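Local coordinates for protein chitin deacetylase 1 (Bombyx mori, PDB 5ZNT) that hydrolyses the N-acetamido groups of N-acetyl-D-glucosamine residues in chitin, giving chitosan and acetate, as a zinc-dependent, secreted carbohydrate esterase of family 4, at residues I53-Y56 with K57-N61; Y76-H80 with K81-Y85; A283-Y286 with W287-E290. All coordinates share one frame; numbering follows the deposited sequence.

Contact 1 (I53-Y56 with K57-N61)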
loop_
_atom_site.group_PDB
_atom_site.type_symbol
_atom_site.label_atom_id
_atom_site.label_comp_id
_atom_site.label_asym_id
_atom_site.label_seq_id
_atom_site.Cartn_x
_atom_site.Cartn_y
_atom_site.Cartn_z
ATOM N N ILE A 53 -1.278 -17.610 0.428
ATOM C CA ILE A 53 -2.052 -17.616 -0.813
ATOM C C ILE A 53 -3.491 -18.051 -0.544
ATOM O O ILE A 53 -4.443 -17.449 -1.057
ATOM C CB ILE A 53 -1.353 -18.499 -1.873
ATOM C CG1 ILE A 53 -0.152 -17.737 -2.497
ATOM C CG2 ILE A 53 -2.361 -18.945 -2.946
ATOM C CD1 ILE A 53 0.935 -18.673 -3.177
ATOM N N GLU A 54 -3.679 -19.049 0.317
ATOM C CA GLU A 54 -5.031 -19.496 0.631
ATOM C C GLU A 54 -5.795 -18.464 1.453
ATOM O O GLU A 54 -7.014 -18.326 1.294
ATOM C CB GLU A 54 -4.985 -20.833 1.372
ATOM C CG GLU A 54 -4.610 -22.014 0.486
ATOM C CD GLU A 54 -5.634 -22.268 -0.614
ATOM O OE1 GLU A 54 -6.800 -22.606 -0.274
ATOM O OE2 GLU A 54 -5.269 -22.111 -1.810
ATOM N N LEU A 55 -5.118 -17.766 2.368
ATOM C CA LEU A 55 -5.786 -16.678 3.080
ATOM C C LEU A 55 -6.348 -15.650 2.098
ATOM O O LEU A 55 -7.496 -15.202 2.238
ATOM C CB LEU A 55 -4.816 -16.006 4.055
ATOM C CG LEU A 55 -5.361 -14.713 4.669
ATOM C CD1 LEU A 55 -6.400 -15.016 5.745
ATOM C CD2 LEU A 55 -4.259 -13.851 5.221
ATOM N N TYR A 56 -5.557 -15.254 1.101
ATOM C CA TYR A 56 -6.041 -14.226 0.183
ATOM C C TYR A 56 -7.226 -14.736 -0.632
ATOM O O TYR A 56 -8.118 -13.950 -0.977
ATOM C CB TYR A 56 -4.911 -13.745 -0.724
ATOM C CG TYR A 56 -3.793 -13.040 0.041
ATOM C CD1 TYR A 56 -4.080 -12.162 1.090
ATOM C CD2 TYR A 56 -2.453 -13.283 -0.261
ATOM C CE1 TYR A 56 -3.056 -11.518 1.800
ATOM C CE2 TYR A 56 -1.424 -12.660 0.457
ATOM C CZ TYR A 56 -1.741 -11.772 1.481
ATOM O OH TYR A 56 -0.736 -11.128 2.177
ATOM N N LYS A 57 -7.282 -16.047 -0.908
ATOM C CA LYS A 57 -8.443 -16.601 -1.613
ATOM C C LYS A 57 -9.694 -16.543 -0.752
ATOM O O LYS A 57 -10.797 -16.311 -1.268
ATOM C CB LYS A 57 -8.176 -18.044 -2.050
ATOM C CG LYS A 57 -7.343 -18.147 -3.297
ATOM C CD LYS A 57 -6.971 -19.601 -3.611
ATOM C CE LYS A 57 -5.807 -19.665 -4.618
ATOM N NZ LYS A 57 -5.339 -21.058 -4.857
ATOM N N GLU A 58 -9.546 -16.764 0.555
ATOM C CA GLU A 58 -10.685 -16.703 1.456
ATOM C C GLU A 58 -11.243 -15.286 1.533
ATOM O O GLU A 58 -12.462 -15.096 1.539
ATOM C CB GLU A 58 -10.285 -17.196 2.845
ATOM C CG GLU A 58 -11.369 -17.089 3.884
ATOM C CD GLU A 58 -11.036 -17.809 5.203
ATOM O OE1 GLU A 58 -9.933 -18.416 5.323
ATOM O OE2 GLU A 58 -11.884 -17.756 6.129
ATOM N N ILE A 59 -10.364 -14.283 1.602
ATOM C CA ILE A 59 -10.809 -12.892 1.677
ATOM C C ILE A 59 -11.393 -12.443 0.339
ATOM O O ILE A 59 -12.518 -11.937 0.267
ATOM C CB ILE A 59 -9.654 -11.970 2.100
ATOM C CG1 ILE A 59 -9.116 -12.363 3.482
ATOM C CG2 ILE A 59 -10.142 -10.517 2.082
ATOM C CD1 ILE A 59 -7.791 -11.684 3.864
ATOM N N PHE A 60 -10.614 -12.584 -0.727
ATOM C CA PHE A 60 -10.958 -12.044 -2.037
ATOM C C PHE A 60 -11.529 -13.170 -2.891
ATOM O O PHE A 60 -10.914 -13.663 -3.830
ATOM C CB PHE A 60 -9.741 -11.377 -2.672
ATOM C CG PHE A 60 -9.175 -10.295 -1.820
ATOM C CD1 PHE A 60 -9.856 -9.096 -1.674
ATOM C CD2 PHE A 60 -7.994 -10.490 -1.113
ATOM C CE1 PHE A 60 -9.356 -8.092 -0.867
ATOM C CE2 PHE A 60 -7.481 -9.497 -0.291
ATOM C CZ PHE A 60 -8.161 -8.304 -0.140
ATOM N N ASN A 61 -12.738 -13.574 -2.506
ATOM C CA ASN A 61 -13.381 -14.777 -3.008
ATOM C C ASN A 61 -14.180 -14.551 -4.295
ATOM O O ASN A 61 -14.822 -15.489 -4.778
ATOM C CB ASN A 61 -14.296 -15.352 -1.932
ATOM C CG ASN A 61 -15.336 -14.354 -1.458
ATOM O OD1 ASN A 61 -15.532 -13.296 -2.071
ATOM N ND2 ASN A 61 -16.015 -14.683 -0.364
HETATM O O HOH W 1 -7.926 -19.504 4.266
#
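Glu54 and Lys57 form a salt bridge one helical turn apart, with Lys57 NZ 3.2 Å from Glu54 OE2. The amine meets the carboxylate oxygen nearly along its C-O axis. The Glu54 chain is bent at its second torsion (chi2 -63°), which turns the carboxylate toward the Lys57 chain. Lys57 instead runs extended beyond CG and reaches the carboxylate with its end. Both residues lie on the exposed side of the helix.

Four backbone bonds join the segments in the i to i+4 pattern. Lys57 N, Glu58 N and Ile59 N bond to Ile53 O, Glu54 O and Leu55 O, respectively. The last, Phe60 N to Tyr56 O at 2.9 Å, is the shortest, and Phe60 is the first residue to leave helical geometry. A water bridges the helix surface: it donates to Glu58 OE1 at 2.5 Å and only weakly to Glu54 O.

Lys57 lies alongside Ile53, its CE 3.9 Å from Ile53 CG2. Ile53 also lines the glycan pocket beside Asn84. On the buried side Ile59 CD1 meets Leu55 CG at 4.0 Å. Ile59 CG2 sits 3.6 Å above the centre of the Phe60 ring and covers one face of it. Tyr56, also buried, meets the Phe44 ring and packs edge-to-face with Tyr76. Leu55 touches Leu281 and Ile59 touches Leu285, both of helix 278-294. Past the helix end, Arg64 NH1 bonds to Ile59 O.

This is an amphipathic helix, charged outside and apolar inside. It is the crossover helix of the beta-alpha-beta unit formed by strand 38-45, helix 53-59 and strand 75-78 in the polysaccharide deacetylase domain. Strand 38-45 leads to the zinc ligand Asp46, whose side chain is about 7 Å from that of Tyr56.

Contact 2 (Y76-H80 with K81-Y85). With NAG (2-acetamido-2-deoxy-beta-D-glucopyranose), chain B.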
loop_
_atom_site.group_PDB
_atom_site.type_symbol
_atom_site.label_atom_id
_atom_site.label_comp_id
_atom_site.label_asym_id
_atom_site.label_seq_id
_atom_site.Cartn_x
_atom_site.Cartn_y
_atom_site.Cartn_z
ATOM N N TYR A 76 -0.716 -4.879 -2.579
ATOM C CA TYR A 76 0.284 -5.755 -1.980
ATOM C C TYR A 76 1.641 -5.082 -2.103
ATOM O O TYR A 76 2.099 -4.818 -3.221
ATOM C CB TYR A 76 0.318 -7.117 -2.671
ATOM C CG TYR A 76 -0.932 -7.923 -2.407
ATOM C CD1 TYR A 76 -2.104 -7.669 -3.108
ATOM C CD2 TYR A 76 -0.947 -8.917 -1.436
ATOM C CE1 TYR A 76 -3.267 -8.388 -2.856
ATOM C CE2 TYR A 76 -2.104 -9.663 -1.187
ATOM C CZ TYR A 76 -3.247 -9.399 -1.913
ATOM O OH TYR A 76 -4.377 -10.119 -1.665
ATOM N N PHE A 77 2.248 -4.752 -0.965
ATOM C CA PHE A 77 3.614 -4.230 -0.952
ATOM C C PHE A 77 4.543 -5.428 -0.795
ATOM O O PHE A 77 4.704 -5.969 0.301
ATOM C CB PHE A 77 3.795 -3.199 0.164
ATOM C CG PHE A 77 3.065 -1.908 -0.106
ATOM C CD1 PHE A 77 3.617 -0.947 -0.943
ATOM C CD2 PHE A 77 1.814 -1.682 0.445
ATOM C CE1 PHE A 77 2.927 0.234 -1.213
ATOM C CE2 PHE A 77 1.133 -0.505 0.183
ATOM C CZ PHE A 77 1.683 0.441 -0.643
ATOM N N VAL A 78 5.155 -5.842 -1.895
ATOM C CA VAL A 78 5.776 -7.162 -1.996
ATOM C C VAL A 78 7.264 -7.020 -1.774
ATOM O O VAL A 78 7.910 -6.184 -2.413
ATOM C CB VAL A 78 5.479 -7.800 -3.367
ATOM C CG1 VAL A 78 6.169 -9.184 -3.475
ATOM C CG2 VAL A 78 3.942 -7.947 -3.547
ATOM N N SER A 79 7.812 -7.837 -0.870
ATOM C CA SER A 79 9.251 -7.977 -0.702
ATOM C C SER A 79 9.708 -9.265 -1.390
ATOM O O SER A 79 8.926 -10.200 -1.553
ATOM C CB SER A 79 9.631 -8.002 0.794
ATOM O OG SER A 79 8.954 -9.071 1.470
ATOM N N HIS A 80 10.999 -9.318 -1.760
ATOM C CA HIS A 80 11.480 -10.351 -2.687
ATOM C C HIS A 80 11.611 -11.719 -2.029
ATOM O O HIS A 80 11.153 -12.722 -2.581
ATOM C CB HIS A 80 12.823 -9.914 -3.284
ATOM C CG HIS A 80 13.495 -10.951 -4.146
ATOM N ND1 HIS A 80 12.834 -11.656 -5.136
ATOM C CD2 HIS A 80 14.779 -11.381 -4.172
ATOM C CE1 HIS A 80 13.690 -12.470 -5.740
ATOM N NE2 HIS A 80 14.878 -12.320 -5.175
ATOM N N LYS A 81 12.279 -11.807 -0.868
ATOM C CA LYS A 81 12.739 -13.120 -0.430
ATOM C C LYS A 81 11.555 -14.023 -0.124
ATOM O O LYS A 81 10.627 -13.636 0.598
ATOM C CB LYS A 81 13.663 -13.008 0.799
ATOM C CG LYS A 81 14.634 -14.189 0.948
ATOM C CD LYS A 81 15.494 -14.023 2.246
ATOM C CE LYS A 81 16.601 -15.053 2.311
ATOM N NZ LYS A 81 17.536 -14.815 3.485
ATOM N N TYR A 82 11.587 -15.232 -0.697
ATOM C CA TYR A 82 10.569 -16.271 -0.569
ATOM C C TYR A 82 9.284 -15.972 -1.326
ATOM O O TYR A 82 8.297 -16.690 -1.153
ATOM C CB TYR A 82 10.214 -16.560 0.895
ATOM C CG TYR A 82 11.430 -16.757 1.783
ATOM C CD1 TYR A 82 12.357 -17.780 1.522
ATOM C CD2 TYR A 82 11.645 -15.934 2.891
ATOM C CE1 TYR A 82 13.481 -17.967 2.364
ATOM C CE2 TYR A 82 12.750 -16.107 3.720
ATOM C CZ TYR A 82 13.660 -17.125 3.463
ATOM O OH TYR A 82 14.759 -17.274 4.299
ATOM N N THR A 83 9.253 -14.951 -2.170
ATOM C CA THR A 83 8.019 -14.639 -2.868
ATOM C C THR A 83 7.818 -15.590 -4.042
ATOM O O THR A 83 8.779 -16.029 -4.677
ATOM C CB THR A 83 8.035 -13.186 -3.322
ATOM O OG1 THR A 83 7.683 -12.399 -2.191
ATOM C CG2 THR A 83 7.050 -12.897 -4.482
ATOM N N ASN A 84 6.564 -15.958 -4.266
ATOM C CA ASN A 84 6.143 -16.800 -5.380
ATOM C C ASN A 84 5.644 -15.866 -6.478
ATOM O O ASN A 84 4.578 -15.255 -6.341
ATOM C CB ASN A 84 5.079 -17.756 -4.861
ATOM C CG ASN A 84 4.416 -18.586 -5.933
ATOM O OD1 ASN A 84 4.411 -18.265 -7.129
ATOM N ND2 ASN A 84 3.833 -19.683 -5.485
ATOM N N TYR A 85 6.428 -15.718 -7.553
ATOM C CA TYR A 85 6.089 -14.718 -8.556
ATOM C C TYR A 85 4.965 -15.142 -9.493
ATOM O O TYR A 85 4.354 -14.264 -10.118
ATOM C CB TYR A 85 7.341 -14.310 -9.346
ATOM C CG TYR A 85 8.189 -13.435 -8.451
ATOM C CD1 TYR A 85 7.927 -12.058 -8.337
ATOM C CD2 TYR A 85 9.178 -13.997 -7.644
ATOM C CE1 TYR A 85 8.677 -11.262 -7.487
ATOM C CE2 TYR A 85 9.933 -13.221 -6.790
ATOM C CZ TYR A 85 9.658 -11.865 -6.690
ATOM O OH TYR A 85 10.404 -11.132 -5.828
HETATM C C1 NAG B . 3.114 -20.556 -6.354
HETATM C C2 NAG B . 2.697 -21.883 -5.754
HETATM C C3 NAG B . 1.886 -22.673 -6.781
HETATM C C4 NAG B . 0.741 -21.827 -7.336
HETATM C C5 NAG B . 1.238 -20.446 -7.754
HETATM C C6 NAG B . 0.125 -19.493 -8.124
HETATM C C7 NAG B . 4.465 -22.445 -4.130
HETATM C C8 NAG B . 5.560 -23.416 -3.798
HETATM N N2 NAG B . 3.823 -22.669 -5.280
HETATM O O3 NAG B . 1.409 -23.849 -6.142
HETATM O O4 NAG B . 0.282 -22.346 -8.578
HETATM O O5 NAG B . 1.980 -19.836 -6.694
HETATM O O6 NAG B . -0.834 -19.407 -7.079
HETATM O O7 NAG B . 4.196 -21.479 -3.400
HETATM O O HOH W 2 10.246 -11.434 2.077
#
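The chain leaves strand 75-78 and reverses in a type II beta turn from His80 to Thr83, closed by Thr83 N to His80 O at 3.0 Å. The Thr83 side chain adds a second tie, as OG1 donates to Ser79 O at 2.6 Å, nearly in line with the carbonyl. Thr83 CG2 lies 3.5 Å above the centre of the Tyr85 ring. Val78 CG1 packs against Thr83.

His80 ND1 and Tyr85 OH share a short hydrogen bond of 2.6 Å at the imidazole edge. With CG opposite the backbone N (chi1 174°), His80 swings its ring to the hydroxyl. The two rings meet rim to rim, planes at 42°. His80 NE2 bonds to Pro368 O, so both imidazole nitrogens are held. Water links Ser79 OG to Lys81 O, while Lys81 NZ salt-bridges Glu353. Just past the strand, the Ser79 side chain lies about 4 Å from those of the zinc ligands Asp46 and His105.

Asn84 carries the N-linked sugar, ND2 joined to C1 of NAG, and its OD1 caps Ala87 N as helix 85-93 begins. The loop joins strand 75-78 to helix 85-93, with Met127 of helix 117-134 and Leu357 of strand 355-359 packed against it.

Contact 3 (A283-Y286 with W287-E290)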
loop_
_atom_site.group_PDB
_atom_site.type_symbol
_atom_site.label_atom_id
_atom_site.label_comp_id
_atom_site.label_asym_id
_atom_site.label_seq_id
_atom_site.Cartn_x
_atom_site.Cartn_y
_atom_site.Cartn_z
ATOM N N ALA A 283 -13.540 -11.707 12.500
ATOM C CA ALA A 283 -14.086 -10.379 12.754
ATOM C C ALA A 283 -13.893 -9.460 11.553
ATOM O O ALA A 283 -14.774 -8.654 11.228
ATOM C CB ALA A 283 -13.442 -9.780 14.008
ATOM N N PHE A 284 -12.753 -9.569 10.877
ATOM C CA PHE A 284 -12.483 -8.709 9.732
ATOM C C PHE A 284 -13.467 -8.993 8.600
ATOM O O PHE A 284 -14.012 -8.070 7.985
ATOM C CB PHE A 284 -11.043 -8.931 9.259
ATOM C CG PHE A 284 -10.624 -8.051 8.114
ATOM C CD1 PHE A 284 -10.902 -6.691 8.122
ATOM C CD2 PHE A 284 -9.937 -8.583 7.043
ATOM C CE1 PHE A 284 -10.505 -5.872 7.065
ATOM C CE2 PHE A 284 -9.530 -7.774 5.979
ATOM C CZ PHE A 284 -9.816 -6.414 5.996
ATOM N N LEU A 285 -13.667 -10.268 8.282
ATOM C CA LEU A 285 -14.594 -10.622 7.217
ATOM C C LEU A 285 -16.031 -10.255 7.592
ATOM O O LEU A 285 -16.783 -9.736 6.754
ATOM C CB LEU A 285 -14.464 -12.107 6.903
ATOM C CG LEU A 285 -13.076 -12.465 6.361
ATOM C CD1 LEU A 285 -12.995 -13.919 5.960
ATOM C CD2 LEU A 285 -12.711 -11.543 5.181
ATOM N N TYR A 286 -16.429 -10.516 8.838
ATOM C CA TYR A 286 -17.744 -10.077 9.291
ATOM C C TYR A 286 -17.916 -8.583 9.059
ATOM O O TYR A 286 -18.933 -8.134 8.509
ATOM C CB TYR A 286 -17.927 -10.419 10.769
ATOM C CG TYR A 286 -19.306 -10.098 11.288
ATOM C CD1 TYR A 286 -19.643 -8.801 11.655
ATOM C CD2 TYR A 286 -20.271 -11.089 11.408
ATOM C CE1 TYR A 286 -20.909 -8.491 12.119
ATOM C CE2 TYR A 286 -21.544 -10.793 11.882
ATOM C CZ TYR A 286 -21.858 -9.492 12.228
ATOM O OH TYR A 286 -23.126 -9.179 12.695
ATOM N N TRP A 287 -16.916 -7.798 9.467
ATOM C CA TRP A 287 -16.960 -6.353 9.289
ATOM C C TRP A 287 -17.070 -5.969 7.817
ATOM O O TRP A 287 -17.919 -5.145 7.440
ATOM C CB TRP A 287 -15.717 -5.722 9.923
ATOM C CG TRP A 287 -15.690 -4.244 9.786
ATOM C CD1 TRP A 287 -16.388 -3.338 10.552
ATOM C CD2 TRP A 287 -14.940 -3.473 8.833
ATOM N NE1 TRP A 287 -16.123 -2.065 10.126
ATOM C CE2 TRP A 287 -15.237 -2.115 9.078
ATOM C CE3 TRP A 287 -14.049 -3.798 7.792
ATOM C CZ2 TRP A 287 -14.680 -1.082 8.335
ATOM C CZ3 TRP A 287 -13.495 -2.767 7.056
ATOM C CH2 TRP A 287 -13.824 -1.424 7.323
ATOM N N ILE A 288 -16.189 -6.516 6.973
ATOM C CA ILE A 288 -16.231 -6.232 5.538
ATOM C C ILE A 288 -17.619 -6.516 4.976
ATOM O O ILE A 288 -18.181 -5.714 4.222
ATOM C CB ILE A 288 -15.179 -7.064 4.781
ATOM C CG1 ILE A 288 -13.771 -6.563 5.064
ATOM C CG2 ILE A 288 -15.440 -6.996 3.294
ATOM C CD1 ILE A 288 -12.701 -7.475 4.423
ATOM N N ASP A 289 -18.161 -7.683 5.287
ATOM C CA ASP A 289 -19.448 -8.061 4.719
ATOM C C ASP A 289 -20.560 -7.155 5.241
ATOM O O ASP A 289 -21.457 -6.755 4.489
ATOM C CB ASP A 289 -19.740 -9.518 5.038
ATOM C CG ASP A 289 -18.843 -10.473 4.282
ATOM O OD1 ASP A 289 -18.329 -10.103 3.192
ATOM O OD2 ASP A 289 -18.683 -11.608 4.763
ATOM N N GLU A 290 -20.485 -6.777 6.511
ATOM C CA GLU A 290 -21.466 -5.868 7.080
ATOM C C GLU A 290 -21.372 -4.472 6.462
ATOM O O GLU A 290 -22.399 -3.856 6.148
ATOM C CB GLU A 290 -21.287 -5.812 8.595
ATOM C CG GLU A 290 -22.346 -4.955 9.283
ATOM C CD GLU A 290 -22.204 -4.984 10.770
ATOM O OE1 GLU A 290 -21.126 -4.592 11.266
ATOM O OE2 GLU A 290 -23.164 -5.410 11.445
HETATM O O HOH W 3 -23.294 -6.646 13.890
#
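Phe284 and Ile288 are brought together by their first torsions. Phe284 has CG opposite its backbone N (chi1 -177°), and Ile288 has CG1 anti to its carbonyl carbon. The end of the isoleucine then lies over one face of the phenyl ring. Ile288 CD1 is 3.6 Å from the Phe284 ring centroid and 19° off the ring normal, a CH-pi contact displaced a little toward the rim. Leu285 lies alongside Ile288, its CD2 4.1 Å from the same Ile288 CD1. This one methyl therefore touches two side chains of the preceding turn. Trp287 meets Phe284 more loosely, with CE3 4.2 Å from Phe284 CE1.

The exposed side is polar. The Glu290 carboxylate stands steeply to the Tyr286 ring, the planes 77° apart. Their polar ends are joined through a water, which is 2.8 Å from Tyr286 OH and donates to Glu290 OE2 at 2.7 Å. The water lies at the edge of the tyrosine ring, in its plane. Glu290 OE1 bonds to Tyr247 OH, so both carboxylate oxygens have a partner. Asp289 turns to Arg64 in a salt bridge.

The helix backbone is regular. Trp287 N, Ile288 N, Asp289 N and Glu290 N bond, each at 2.9 Å, to O of Ala283, Phe284, Leu285 and Tyr286 in turn.

The segments lie inside helix 278-294, away from the zinc site and the glycans. Phe284 and Trp287 pack between helix 243-258 and strand 38-45, while Leu285 faces helix 53-59. This is the pattern of an amphipathic helix packed on the outside of the curled parallel sheet, as in the distorted beta/alpha barrel of family 4 carbohydrate esterases.

How the contacts relate
The contacts come in the order 1, 2, 3 along the chain. Contacts 1 and 2 belong to consecutive elements, helix 53-59 and strand 75-78, and their centres are about 16 Å apart. They touch where Tyr56 and Phe60 meet Tyr76, and where Ile53 meets the glycosylated Asn84. Contact 3 comes some 200 residues later, on helix 278-294. Its centre is about 14 Å from that of contact 1, and Leu285 packs on Glu58 and Ile59. Contacts 2 and 3 do not touch; their nearest atoms are about 10 Å apart. Helix 53-59 thus lies between the other two. Distant parts of the sequence meet around strand 38-45; contact 2 lies nearest the zinc site and contact 3 away from it.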